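Local coordinates for prolyl-tRNA synthetase (PDB 3IAL), which probably catalyses the ATP-dependent charging of tRNA(Pro) with L-proline, by way of a prolyl-adenylate intermediate, at residues V72-I77 / P142-Q147; T122-I127 / E172-H177; G233-T238 / Y513-Y518; N437-N442 / E454-L459. All coordinates share one frame; numbering follows the deposited sequence.

How the interactions relate
Interactions 1, 3 and 4 pair backbones, while interaction 2 is held by side chains. Interactions 1 and 2 adjoin in the catalytic core, resting on the neighbouring antiparallel strands 143-152 and 167-177. Interaction 1 lies partly buried at the side of the second subunit and joins strands through backbone bonds and apolar packing, whereas interaction 2 is wholly buried, rich in carboxylates, and lines the prolyl-adenylate pocket. Interaction 3 touches the same ligand through Gln237 but otherwise fastens the C-terminus to the core. It abuts interaction 4, a partly buried, water-bridged strand pairing within the C-terminal region, about 38 Å between centres from interaction 1.

Interaction 1 (V72-I77 / P142-Q147)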
# COMPACT_ATOMS: atom_id res chain seq x y z
N VAL B 72 -8.87 15.53 2.01
CA VAL B 72 -10.29 15.88 2.12
C VAL B 72 -10.99 15.04 3.21
O VAL B 72 -12.21 14.86 3.17
CB VAL B 72 -11.02 15.81 0.73
CG1 VAL B 72 -10.43 16.84 -0.23
CG2 VAL B 72 -10.97 14.42 0.12
N GLY B 73 -10.22 14.57 4.19
CA GLY B 73 -10.77 13.94 5.40
C GLY B 73 -11.34 12.53 5.23
O GLY B 73 -12.20 12.12 5.99
N ILE B 74 -10.85 11.78 4.25
CA ILE B 74 -11.25 10.38 4.10
C ILE B 74 -10.09 9.51 4.57
O ILE B 74 -8.99 9.60 4.01
CB ILE B 74 -11.63 10.03 2.66
CG1 ILE B 74 -12.62 11.06 2.10
CG2 ILE B 74 -12.22 8.59 2.61
CD1 ILE B 74 -12.95 10.86 0.61
N SER B 75 -10.32 8.69 5.60
CA SER B 75 -9.23 7.99 6.29
C SER B 75 -9.03 6.59 5.74
O SER B 75 -10.00 5.88 5.45
CB SER B 75 -9.51 7.91 7.79
OG SER B 75 -9.44 9.17 8.40
N GLN B 76 -7.78 6.19 5.60
CA GLN B 76 -7.49 4.89 5.04
C GLN B 76 -7.69 3.82 6.10
O GLN B 76 -7.37 4.02 7.27
CB GLN B 76 -6.06 4.82 4.49
CG GLN B 76 -5.90 3.60 3.54
CD GLN B 76 -4.63 3.63 2.72
OE1 GLN B 76 -3.87 4.59 2.77
NE2 GLN B 76 -4.39 2.57 1.96
N ILE B 77 -8.26 2.70 5.68
CA ILE B 77 -8.47 1.55 6.53
C ILE B 77 -8.21 0.29 5.73
O ILE B 77 -7.88 0.36 4.54
CB ILE B 77 -9.93 1.51 7.06
CG1 ILE B 77 -10.93 1.31 5.91
CG2 ILE B 77 -10.26 2.79 7.83
CD1 ILE B 77 -12.35 1.13 6.40
N PRO B 142 -19.61 13.17 9.77
CA PRO B 142 -19.43 12.18 8.70
C PRO B 142 -18.40 11.12 9.05
O PRO B 142 -17.49 11.35 9.83
CB PRO B 142 -18.95 13.02 7.50
CG PRO B 142 -18.40 14.25 8.08
CD PRO B 142 -19.13 14.51 9.37
N LEU B 143 -18.57 9.95 8.45
CA LEU B 143 -17.66 8.83 8.63
C LEU B 143 -17.20 8.50 7.22
O LEU B 143 -18.00 8.06 6.38
CB LEU B 143 -18.39 7.66 9.30
CG LEU B 143 -17.60 6.37 9.60
CD1 LEU B 143 -16.15 6.66 9.97
CD2 LEU B 143 -18.29 5.56 10.69
N LYS B 144 -15.93 8.77 6.94
CA LYS B 144 -15.37 8.70 5.60
C LYS B 144 -14.13 7.83 5.59
O LYS B 144 -13.13 8.16 6.23
CB LYS B 144 -15.00 10.11 5.10
CG LYS B 144 -16.13 11.14 5.19
CD LYS B 144 -15.80 12.39 4.39
CE LYS B 144 -16.83 13.48 4.59
NZ LYS B 144 -16.57 14.67 3.75
N ILE B 145 -14.19 6.71 4.88
CA ILE B 145 -13.06 5.81 4.81
C ILE B 145 -12.75 5.38 3.37
O ILE B 145 -13.52 5.65 2.46
CB ILE B 145 -13.24 4.58 5.74
CG1 ILE B 145 -14.55 3.82 5.45
CG2 ILE B 145 -13.23 5.03 7.22
CD1 ILE B 145 -14.52 2.93 4.24
N HIS B 146 -11.61 4.74 3.18
CA HIS B 146 -11.26 4.15 1.91
C HIS B 146 -10.21 3.09 2.13
O HIS B 146 -9.52 3.11 3.15
CB HIS B 146 -10.75 5.21 0.92
CG HIS B 146 -9.42 5.78 1.30
ND1 HIS B 146 -8.24 5.30 0.79
CD2 HIS B 146 -9.09 6.77 2.15
CE1 HIS B 146 -7.23 5.99 1.30
NE2 HIS B 146 -7.72 6.88 2.14
N GLN B 147 -10.09 2.16 1.19
CA GLN B 147 -9.07 1.13 1.24
C GLN B 147 -8.55 0.80 -0.15
O GLN B 147 -9.28 0.85 -1.13
CB GLN B 147 -9.60 -0.13 1.91
CG GLN B 147 -10.71 -0.84 1.16
CD GLN B 147 -11.19 -2.07 1.90
OE1 GLN B 147 -10.78 -2.30 3.04
NE2 GLN B 147 -12.06 -2.86 1.27
O HOH W 1 -14.41 14.36 1.49
O HOH W 2 -14.31 15.79 4.50
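The His146 ring lies against Gln76, which crosses it obliquely: Gln76 CA stands over one ring face, offset toward the rim, in a CH-pi contact 3.8 Å from the ring centroid. His146 CG takes the crowded position between its backbone N and carbonyl carbon (chi1 68°), turning the ring back toward the partner strand, while Ile74 O meets its edge 3.4 Å from His146 CD2. The ring's ND1 is engaged by Asn171. On the face that carries Ile145, that side chain and Ile77 cross obliquely, both with CG1 in that same crowded position, so that their CD1 methyls meet at 3.6 Å. Lys144, extended beyond CG, crosses Ile74 at about a right angle; its NZ bonds to Gln186, and each of two waters bridges Lys144 NZ to Val72 O. The backbones pair as parallel strands through Ser75 N to Lys144 O (2.9 Å), His146 N to Ser75 O, and Ile77 N to His146 O (2.9 Å), the last nearly along the C=O axis. Gly73, with positive phi, closes helix 52-71 in a Schellman motif just before the pairing. Strand 167-177 flanks strand 143-152, helix 180-201 touches Ile74, and Phe55 of the second subunit packs on Gln76.

Interaction 2 (T122-I127 / E172-H177). With PR8 (5'-O-[(R)-hydroxy{[(2S)-pyrrolidin-2-ylcarbonyl]oxy}phosphoryl]adenosine), chain H.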
# COMPACT_ATOMS: atom_id res chain seq x y z
N THR B 122 -16.72 -6.45 -4.07
CA THR B 122 -16.79 -5.03 -3.77
C THR B 122 -17.27 -5.09 -2.31
O THR B 122 -17.84 -6.11 -1.89
CB THR B 122 -17.78 -4.26 -4.68
OG1 THR B 122 -17.84 -2.89 -4.28
CG2 THR B 122 -19.18 -4.89 -4.63
N SER B 123 -17.01 -4.06 -1.53
CA SER B 123 -17.08 -4.24 -0.08
C SER B 123 -18.27 -3.61 0.66
O SER B 123 -18.30 -3.63 1.89
CB SER B 123 -15.76 -3.80 0.56
OG SER B 123 -14.67 -4.40 -0.12
N GLU B 124 -19.27 -3.10 -0.07
CA GLU B 124 -20.44 -2.48 0.57
C GLU B 124 -21.00 -3.30 1.73
O GLU B 124 -21.17 -2.78 2.83
CB GLU B 124 -21.56 -2.20 -0.43
CG GLU B 124 -21.32 -0.97 -1.30
CD GLU B 124 -20.35 -1.21 -2.45
OE1 GLU B 124 -19.96 -2.38 -2.69
OE2 GLU B 124 -19.99 -0.23 -3.12
N THR B 125 -21.29 -4.58 1.49
CA THR B 125 -22.03 -5.38 2.48
C THR B 125 -21.23 -5.56 3.77
O THR B 125 -21.80 -5.53 4.86
CB THR B 125 -22.45 -6.76 1.90
OG1 THR B 125 -21.30 -7.48 1.45
CG2 THR B 125 -23.42 -6.59 0.74
N ALA B 126 -19.92 -5.70 3.64
CA ALA B 126 -19.01 -5.85 4.78
C ALA B 126 -18.83 -4.52 5.51
O ALA B 126 -18.92 -4.47 6.73
CB ALA B 126 -17.67 -6.40 4.31
N ILE B 127 -18.58 -3.45 4.76
CA ILE B 127 -18.33 -2.15 5.36
C ILE B 127 -19.57 -1.58 6.06
O ILE B 127 -19.46 -1.04 7.16
CB ILE B 127 -17.77 -1.14 4.34
CG1 ILE B 127 -16.34 -1.53 3.97
CG2 ILE B 127 -17.80 0.29 4.91
CD1 ILE B 127 -15.83 -0.90 2.71
N GLU B 172 -11.35 1.70 -3.08
CA GLU B 172 -12.76 2.00 -2.85
C GLU B 172 -12.93 2.88 -1.62
O GLU B 172 -12.41 2.57 -0.54
CB GLU B 172 -13.59 0.72 -2.70
CG GLU B 172 -13.19 -0.21 -1.55
CD GLU B 172 -13.96 -1.53 -1.56
OE1 GLU B 172 -13.34 -2.61 -1.43
OE2 GLU B 172 -15.20 -1.48 -1.70
N ALA B 173 -13.61 4.01 -1.80
CA ALA B 173 -13.98 4.93 -0.74
C ALA B 173 -15.46 4.76 -0.43
O ALA B 173 -16.26 4.58 -1.35
CB ALA B 173 -13.71 6.36 -1.20
N HIS B 174 -15.82 4.83 0.85
CA HIS B 174 -17.21 4.70 1.32
C HIS B 174 -17.43 5.73 2.43
O HIS B 174 -16.66 5.76 3.41
CB HIS B 174 -17.47 3.30 1.89
CG HIS B 174 -17.32 2.19 0.90
ND1 HIS B 174 -18.39 1.60 0.26
CD2 HIS B 174 -16.21 1.54 0.45
CE1 HIS B 174 -17.95 0.65 -0.55
NE2 HIS B 174 -16.63 0.60 -0.46
N CYS B 175 -18.45 6.57 2.28
CA CYS B 175 -18.74 7.60 3.26
C CYS B 175 -20.19 7.56 3.70
O CYS B 175 -21.09 7.29 2.90
CB CYS B 175 -18.44 8.99 2.71
SG CYS B 175 -16.73 9.21 2.18
N CYS B 176 -20.38 7.86 4.98
CA CYS B 176 -21.68 7.87 5.61
C CYS B 176 -21.99 9.31 6.01
O CYS B 176 -21.17 9.98 6.66
CB CYS B 176 -21.63 6.96 6.83
SG CYS B 176 -23.19 6.63 7.61
N HIS B 177 -23.18 9.78 5.63
CA HIS B 177 -23.52 11.20 5.69
C HIS B 177 -24.82 11.45 6.46
O HIS B 177 -25.76 10.67 6.37
CB HIS B 177 -23.69 11.75 4.27
CG HIS B 177 -22.54 11.42 3.36
ND1 HIS B 177 -21.35 12.10 3.40
CD2 HIS B 177 -22.43 10.51 2.37
CE1 HIS B 177 -20.54 11.62 2.48
NE2 HIS B 177 -21.17 10.66 1.83
C PR8 H . -18.08 0.21 -7.44
N PR8 H . -18.11 -0.22 -5.06
O PR8 H . -17.72 -0.96 -7.52
P PR8 H . -17.86 0.43 -9.91
N1 PR8 H . -11.16 -5.16 -14.19
C2 PR8 H . -10.56 -4.01 -13.91
N3 PR8 H . -11.21 -2.98 -13.38
C4 PR8 H . -12.51 -3.05 -13.11
C5 PR8 H . -13.18 -4.23 -13.40
C6 PR8 H . -12.48 -5.30 -13.95
N6 PR8 H . -13.11 -6.45 -14.22
N7 PR8 H . -14.45 -4.07 -13.04
C8 PR8 H . -14.59 -2.83 -12.55
N9 PR8 H . -13.41 -2.20 -12.59
CA PR8 H . -18.33 0.84 -6.07
CB PR8 H . -17.28 1.91 -5.81
CD PR8 H . -17.22 0.32 -4.05
CG PR8 H . -16.29 1.25 -4.85
C1' PR8 H . -13.17 -0.80 -12.13
O10 PR8 H . -18.31 1.05 -8.49
O1P PR8 H . -18.75 -0.66 -10.39
C2' PR8 H . -13.88 0.25 -13.03
O2' PR8 H . -13.03 1.39 -13.21
O2P PR8 H . -17.87 1.67 -10.93
C3' PR8 H . -15.04 0.69 -12.17
O3' PR8 H . -15.47 2.00 -12.55
C4' PR8 H . -14.31 0.74 -10.84
O4' PR8 H . -13.74 -0.59 -10.80
C5' PR8 H . -15.31 0.99 -9.74
O5' PR8 H . -16.32 -0.01 -9.75
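Glu172 OE1 is gripped by three donors: Ser123 OG at 2.6 Å, Gln147 NE2, and more weakly Trp170 NE1. Its twin, Glu172 OE2, takes two more, Ser123 N on the syn lone pair and His174 NE2 from above the carboxylate plane, the latter at 2.8 Å and almost straight (166°). So many bonds fix the rotation of the carboxylate and would favour its ionised form. The bond from NE2 lies close to the ring plane of His174, and Tyr128 OH at ND1 holds the ring's other nitrogen. Ile127 CD1 sits over one face, 3.7 Å from the centroid of the His174 ring, in a CH-pi contact, and Glu124 OE2 comes to the ring edge, 3.4 Å from His174 CE1. Here the start of helix 124-134 faces strand 167-177 of the class II synthetase core, and together they wall the proline end of the prolyl-adenylate. Thr122 OG1, anti to its backbone N (chi1 177°), accepts from the pyrrolidine N of PR8 at 2.8 Å while donating to Glu124 OE1. Glu124, bent at chi2 (78°), brings OE2 to 2.7 Å from that same PR8 N, a placement likely to stabilise a positive charge there. Glu172 CB and His174 CE1 pack against the pyrrolidine carbons.

Interaction 3 (G233-T238 / Y513-Y518); sequences GRVLQT and YCAKSY. With PR8 (5'-O-[(R)-hydroxy{[(2S)-pyrrolidin-2-ylcarbonyl]oxy}phosphoryl]adenosine), chain H.
Residues 234-236 run alongside 516-518 in the same direction, joined by a single bridge at Val235 and Ser517 in which Val235 N donates to Lys516 O at 2.8 Å and Tyr518 N to Val235 O at 3.1 Å, both nearly along the C=O axis. Arg234, its chain extended from CG to NE, lies across the Tyr518 ring at about a right angle. Its CD methylene is centred over one ring face, 4.2 Å from the centroid, an almost perpendicular CH-pi approach, whereas the guanidinium beyond it is tilted 55° to the ring and adds at most a weak cation-pi attraction. Leu236 CD1 packs on Tyr518 CB at 3.6 Å, so the tyrosine is held between neighbours one residue either side of Val235. Next to the bridge, Val235 CG1 and CG2 both rest on the Ala515 methyl. Water completes the seam: one molecule links Gly233 O to Lys516 N, and another donates to Ser517 OG while accepting from Gln237 N. The C-terminal carboxylate of Tyr518 forms a salt bridge with Arg164 through OXT, pinning the chain end to the catalytic core. One residue past the paired part, Gln237, anti at chi1 and extended, points NE2 at the adenylate, bonding PR8 O3' at 3.0 Å, and its carbonyl O accepts from PR8 O2' at 3.0 Å. The C-terminal domain thus docks by a single backbone bridge at the start of strand 235-245, a class II core strand that itself lines the site for the adenylate ribose.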
# COMPACT_ATOMS: atom_id res chain seq x y z
N GLY B 233 -11.25 3.10 -29.96
CA GLY B 233 -12.54 3.76 -30.19
C GLY B 233 -13.65 3.31 -29.26
O GLY B 233 -14.73 3.91 -29.26
N ARG B 234 -13.40 2.27 -28.47
CA ARG B 234 -14.32 1.89 -27.39
C ARG B 234 -14.04 2.78 -26.19
O ARG B 234 -12.94 3.33 -26.07
CB ARG B 234 -14.13 0.45 -26.95
CG ARG B 234 -14.30 -0.61 -28.01
CD ARG B 234 -14.30 -1.98 -27.33
NE ARG B 234 -14.12 -3.08 -28.28
CZ ARG B 234 -12.95 -3.42 -28.84
NH1 ARG B 234 -11.83 -2.74 -28.56
NH2 ARG B 234 -12.91 -4.44 -29.69
N VAL B 235 -15.03 2.92 -25.31
CA VAL B 235 -14.83 3.62 -24.03
C VAL B 235 -14.61 2.61 -22.89
O VAL B 235 -15.14 1.49 -22.92
CB VAL B 235 -16.02 4.52 -23.66
CG1 VAL B 235 -16.19 5.65 -24.66
CG2 VAL B 235 -17.31 3.69 -23.51
N LEU B 236 -13.84 3.03 -21.90
CA LEU B 236 -13.56 2.23 -20.73
C LEU B 236 -14.06 2.98 -19.49
O LEU B 236 -13.63 4.11 -19.25
CB LEU B 236 -12.04 2.02 -20.64
CG LEU B 236 -11.52 1.09 -19.54
CD1 LEU B 236 -12.04 -0.33 -19.77
CD2 LEU B 236 -10.00 1.12 -19.51
N GLN B 237 -14.95 2.37 -18.71
CA GLN B 237 -15.41 2.99 -17.47
C GLN B 237 -14.28 2.91 -16.47
O GLN B 237 -13.90 1.83 -16.03
CB GLN B 237 -16.66 2.32 -16.89
CG GLN B 237 -17.16 3.00 -15.62
CD GLN B 237 -18.30 2.27 -14.95
OE1 GLN B 237 -19.26 1.86 -15.60
NE2 GLN B 237 -18.21 2.11 -13.64
N THR B 238 -13.76 4.08 -16.09
CA THR B 238 -12.50 4.19 -15.37
C THR B 238 -12.67 4.84 -13.99
O THR B 238 -11.76 4.83 -13.17
CB THR B 238 -11.51 4.98 -16.25
OG1 THR B 238 -11.37 4.29 -17.49
CG2 THR B 238 -10.14 5.15 -15.59
N TYR B 513 -24.94 10.17 -24.61
CA TYR B 513 -23.70 9.71 -25.21
C TYR B 513 -23.76 8.21 -25.39
O TYR B 513 -24.02 7.46 -24.44
CB TYR B 513 -22.51 10.05 -24.33
CG TYR B 513 -22.18 11.52 -24.24
CD1 TYR B 513 -21.13 12.06 -24.95
CD2 TYR B 513 -22.92 12.36 -23.41
CE1 TYR B 513 -20.81 13.40 -24.85
CE2 TYR B 513 -22.61 13.71 -23.31
CZ TYR B 513 -21.55 14.22 -24.02
OH TYR B 513 -21.24 15.56 -23.93
N CYS B 514 -23.47 7.77 -26.61
CA CYS B 514 -23.51 6.37 -26.98
C CYS B 514 -22.09 5.96 -27.37
O CYS B 514 -21.35 6.75 -27.95
CB CYS B 514 -24.49 6.19 -28.15
SG CYS B 514 -24.23 4.74 -29.14
N ALA B 515 -21.74 4.71 -27.07
CA ALA B 515 -20.42 4.17 -27.41
C ALA B 515 -20.33 2.66 -27.26
O ALA B 515 -21.11 2.05 -26.53
CB ALA B 515 -19.34 4.82 -26.54
N LYS B 516 -19.38 2.07 -27.98
CA LYS B 516 -18.94 0.70 -27.74
C LYS B 516 -18.10 0.69 -26.48
O LYS B 516 -17.22 1.53 -26.30
CB LYS B 516 -18.06 0.19 -28.88
CG LYS B 516 -18.79 -0.35 -30.08
CD LYS B 516 -17.88 -1.31 -30.83
CE LYS B 516 -18.54 -1.89 -32.06
NZ LYS B 516 -17.92 -3.20 -32.41
N SER B 517 -18.37 -0.27 -25.61
CA SER B 517 -17.72 -0.35 -24.31
C SER B 517 -16.81 -1.56 -24.26
O SER B 517 -17.01 -2.52 -24.99
CB SER B 517 -18.80 -0.48 -23.24
OG SER B 517 -18.23 -0.53 -21.94
N TYR B 518 -15.79 -1.47 -23.39
CA TYR B 518 -15.00 -2.63 -22.97
C TYR B 518 -15.81 -3.42 -21.95
O TYR B 518 -16.60 -2.82 -21.21
CB TYR B 518 -13.68 -2.21 -22.32
CG TYR B 518 -12.53 -2.08 -23.27
CD1 TYR B 518 -12.22 -0.85 -23.83
CD2 TYR B 518 -11.77 -3.18 -23.63
CE1 TYR B 518 -11.16 -0.71 -24.73
CE2 TYR B 518 -10.71 -3.06 -24.52
CZ TYR B 518 -10.41 -1.81 -25.06
OH TYR B 518 -9.38 -1.67 -25.96
OXT TYR B 518 -15.67 -4.64 -21.83
C PR8 H . -18.08 0.21 -7.44
N PR8 H . -18.11 -0.22 -5.06
O PR8 H . -17.72 -0.96 -7.52
P PR8 H . -17.86 0.43 -9.91
N1 PR8 H . -11.16 -5.16 -14.19
C2 PR8 H . -10.56 -4.01 -13.91
N3 PR8 H . -11.21 -2.98 -13.38
C4 PR8 H . -12.51 -3.05 -13.11
C5 PR8 H . -13.18 -4.23 -13.40
C6 PR8 H . -12.48 -5.30 -13.95
N6 PR8 H . -13.11 -6.45 -14.22
N7 PR8 H . -14.45 -4.07 -13.04
C8 PR8 H . -14.59 -2.83 -12.55
N9 PR8 H . -13.41 -2.20 -12.59
CA PR8 H . -18.33 0.84 -6.07
CB PR8 H . -17.28 1.91 -5.81
CD PR8 H . -17.22 0.32 -4.05
CG PR8 H . -16.29 1.25 -4.85
C1' PR8 H . -13.17 -0.80 -12.13
O10 PR8 H . -18.31 1.05 -8.49
O1P PR8 H . -18.75 -0.66 -10.39
C2' PR8 H . -13.88 0.25 -13.03
O2' PR8 H . -13.03 1.39 -13.21
O2P PR8 H . -17.87 1.67 -10.93
C3' PR8 H . -15.04 0.69 -12.17
O3' PR8 H . -15.47 2.00 -12.55
C4' PR8 H . -14.31 0.74 -10.84
O4' PR8 H . -13.74 -0.59 -10.80
C5' PR8 H . -15.31 0.99 -9.74
O5' PR8 H . -16.32 -0.01 -9.75
O HOH W 3 -17.41 3.74 -29.50
O HOH W 4 -16.24 -0.01 -19.97

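Interaction 4 (N437-N442 / E454-L459); sequences NSMVTN and ENKGGL
Lys456 sets out with CG anti to its backbone N (chi1 -175°) and stays extended to the end, while Thr441 turns OG1 to the side anti to its carbonyl carbon (chi1 -53°); the two therefore meet tip to tip, Lys456 NZ donating to Thr441 OG1 at 2.7 Å. The threonine hydroxyl donates to a water 2.7 Å from Thr441 OG1, which donates in turn to Gly457 O and Leu459 O, a hydrogen-bonded chain from the ammonium to two carbonyls. Met439 bends at chi2 and chi3 instead, which tucks its CE against the backbone of Gly457 and Gly458, 3.5 Å from Gly458 N. Both glycines have positive phi, and a CB on Gly458 would run into Met439 O, so the absence of one lets the backbones pair. The parallel bridge of Val440 with Leu459 follows: Leu459 N bonds to Met439 O at 2.7 Å, nearly straight (168°), and Thr441 N to Leu459 O, this time in the carbonyl plane. The side chains of Val440 and Leu459 lie side by side on one face, Val440 CG2 4.2 Å from Leu459 CD1. The contact closes the beta-alpha-beta unit formed by strand 440-442, helix 446-455 and strand 459-464, directly after helix 416-438. Strand 510-515 covers Val440 and Leu459 through Tyr513, and Val229 of strand 222-229 packs on Met439 and Leu459.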
# COMPACT_ATOMS: atom_id res chain seq x y z
N ASN B 437 -11.45 15.15 -27.40
CA ASN B 437 -12.34 16.10 -28.08
C ASN B 437 -12.67 15.68 -29.52
O ASN B 437 -13.79 15.87 -29.98
CB ASN B 437 -11.77 17.53 -28.04
CG ASN B 437 -11.75 18.11 -26.62
OD1 ASN B 437 -12.58 17.76 -25.79
ND2 ASN B 437 -10.80 19.00 -26.35
N SER B 438 -11.70 15.10 -30.22
CA SER B 438 -11.90 14.56 -31.56
C SER B 438 -12.79 13.30 -31.61
O SER B 438 -13.30 12.94 -32.67
CB SER B 438 -10.54 14.25 -32.22
OG SER B 438 -10.07 12.95 -31.86
N MET B 439 -12.97 12.64 -30.46
CA MET B 439 -13.75 11.40 -30.35
C MET B 439 -15.08 11.62 -29.61
O MET B 439 -15.62 10.71 -28.97
CB MET B 439 -12.91 10.32 -29.67
CG MET B 439 -11.71 9.89 -30.50
SD MET B 439 -12.16 9.01 -32.02
CE MET B 439 -12.12 7.32 -31.46
N VAL B 440 -15.58 12.85 -29.69
CA VAL B 440 -16.95 13.19 -29.32
C VAL B 440 -17.58 13.78 -30.58
O VAL B 440 -17.14 14.83 -31.05
CB VAL B 440 -16.97 14.22 -28.18
CG1 VAL B 440 -18.40 14.72 -27.90
CG2 VAL B 440 -16.34 13.61 -26.91
N THR B 441 -18.58 13.09 -31.14
CA THR B 441 -19.20 13.48 -32.40
C THR B 441 -20.69 13.71 -32.25
O THR B 441 -21.42 12.83 -31.81
CB THR B 441 -19.02 12.39 -33.47
OG1 THR B 441 -17.64 12.05 -33.59
CG2 THR B 441 -19.58 12.88 -34.84
N ASN B 442 -21.15 14.89 -32.64
CA ASN B 442 -22.57 15.22 -32.57
C ASN B 442 -23.35 14.54 -33.70
O ASN B 442 -22.90 14.54 -34.84
CB ASN B 442 -22.76 16.75 -32.60
CG ASN B 442 -22.39 17.39 -31.27
OD1 ASN B 442 -22.94 17.04 -30.22
ND2 ASN B 442 -21.47 18.34 -31.31
N GLU B 454 -19.42 2.93 -36.23
CA GLU B 454 -18.76 2.01 -37.16
C GLU B 454 -17.48 2.58 -37.79
O GLU B 454 -16.46 1.89 -37.85
CB GLU B 454 -19.73 1.59 -38.28
CG GLU B 454 -20.85 0.66 -37.83
CD GLU B 454 -21.76 0.22 -38.98
OE1 GLU B 454 -21.78 0.89 -40.03
OE2 GLU B 454 -22.47 -0.79 -38.81
N ASN B 455 -17.54 3.83 -38.27
CA ASN B 455 -16.44 4.39 -39.07
C ASN B 455 -15.39 5.12 -38.26
O ASN B 455 -14.22 5.16 -38.65
CB ASN B 455 -16.97 5.34 -40.14
CG ASN B 455 -18.05 4.71 -41.00
OD1 ASN B 455 -18.07 3.50 -41.19
ND2 ASN B 455 -18.96 5.54 -41.51
N LYS B 456 -15.80 5.72 -37.15
CA LYS B 456 -14.93 6.60 -36.39
C LYS B 456 -14.66 6.07 -34.98
O LYS B 456 -13.53 6.12 -34.50
CB LYS B 456 -15.57 7.99 -36.31
CG LYS B 456 -14.73 9.06 -35.66
CD LYS B 456 -15.46 10.40 -35.75
CE LYS B 456 -14.77 11.48 -34.94
NZ LYS B 456 -15.51 12.77 -35.03
N GLY B 457 -15.71 5.57 -34.33
CA GLY B 457 -15.61 5.16 -32.94
C GLY B 457 -15.73 6.35 -32.00
O GLY B 457 -16.16 7.42 -32.41
N GLY B 458 -15.36 6.14 -30.74
CA GLY B 458 -15.49 7.16 -29.71
C GLY B 458 -16.93 7.32 -29.26
O GLY B 458 -17.73 6.38 -29.34
N LEU B 459 -17.25 8.52 -28.79
CA LEU B 459 -18.58 8.81 -28.25
C LEU B 459 -19.43 9.50 -29.32
O LEU B 459 -18.95 10.40 -30.02
CB LEU B 459 -18.45 9.70 -27.01
CG LEU B 459 -17.79 9.01 -25.80
CD1 LEU B 459 -17.00 10.00 -24.92
CD2 LEU B 459 -18.83 8.25 -24.98
O HOH W 5 -16.72 10.12 -31.97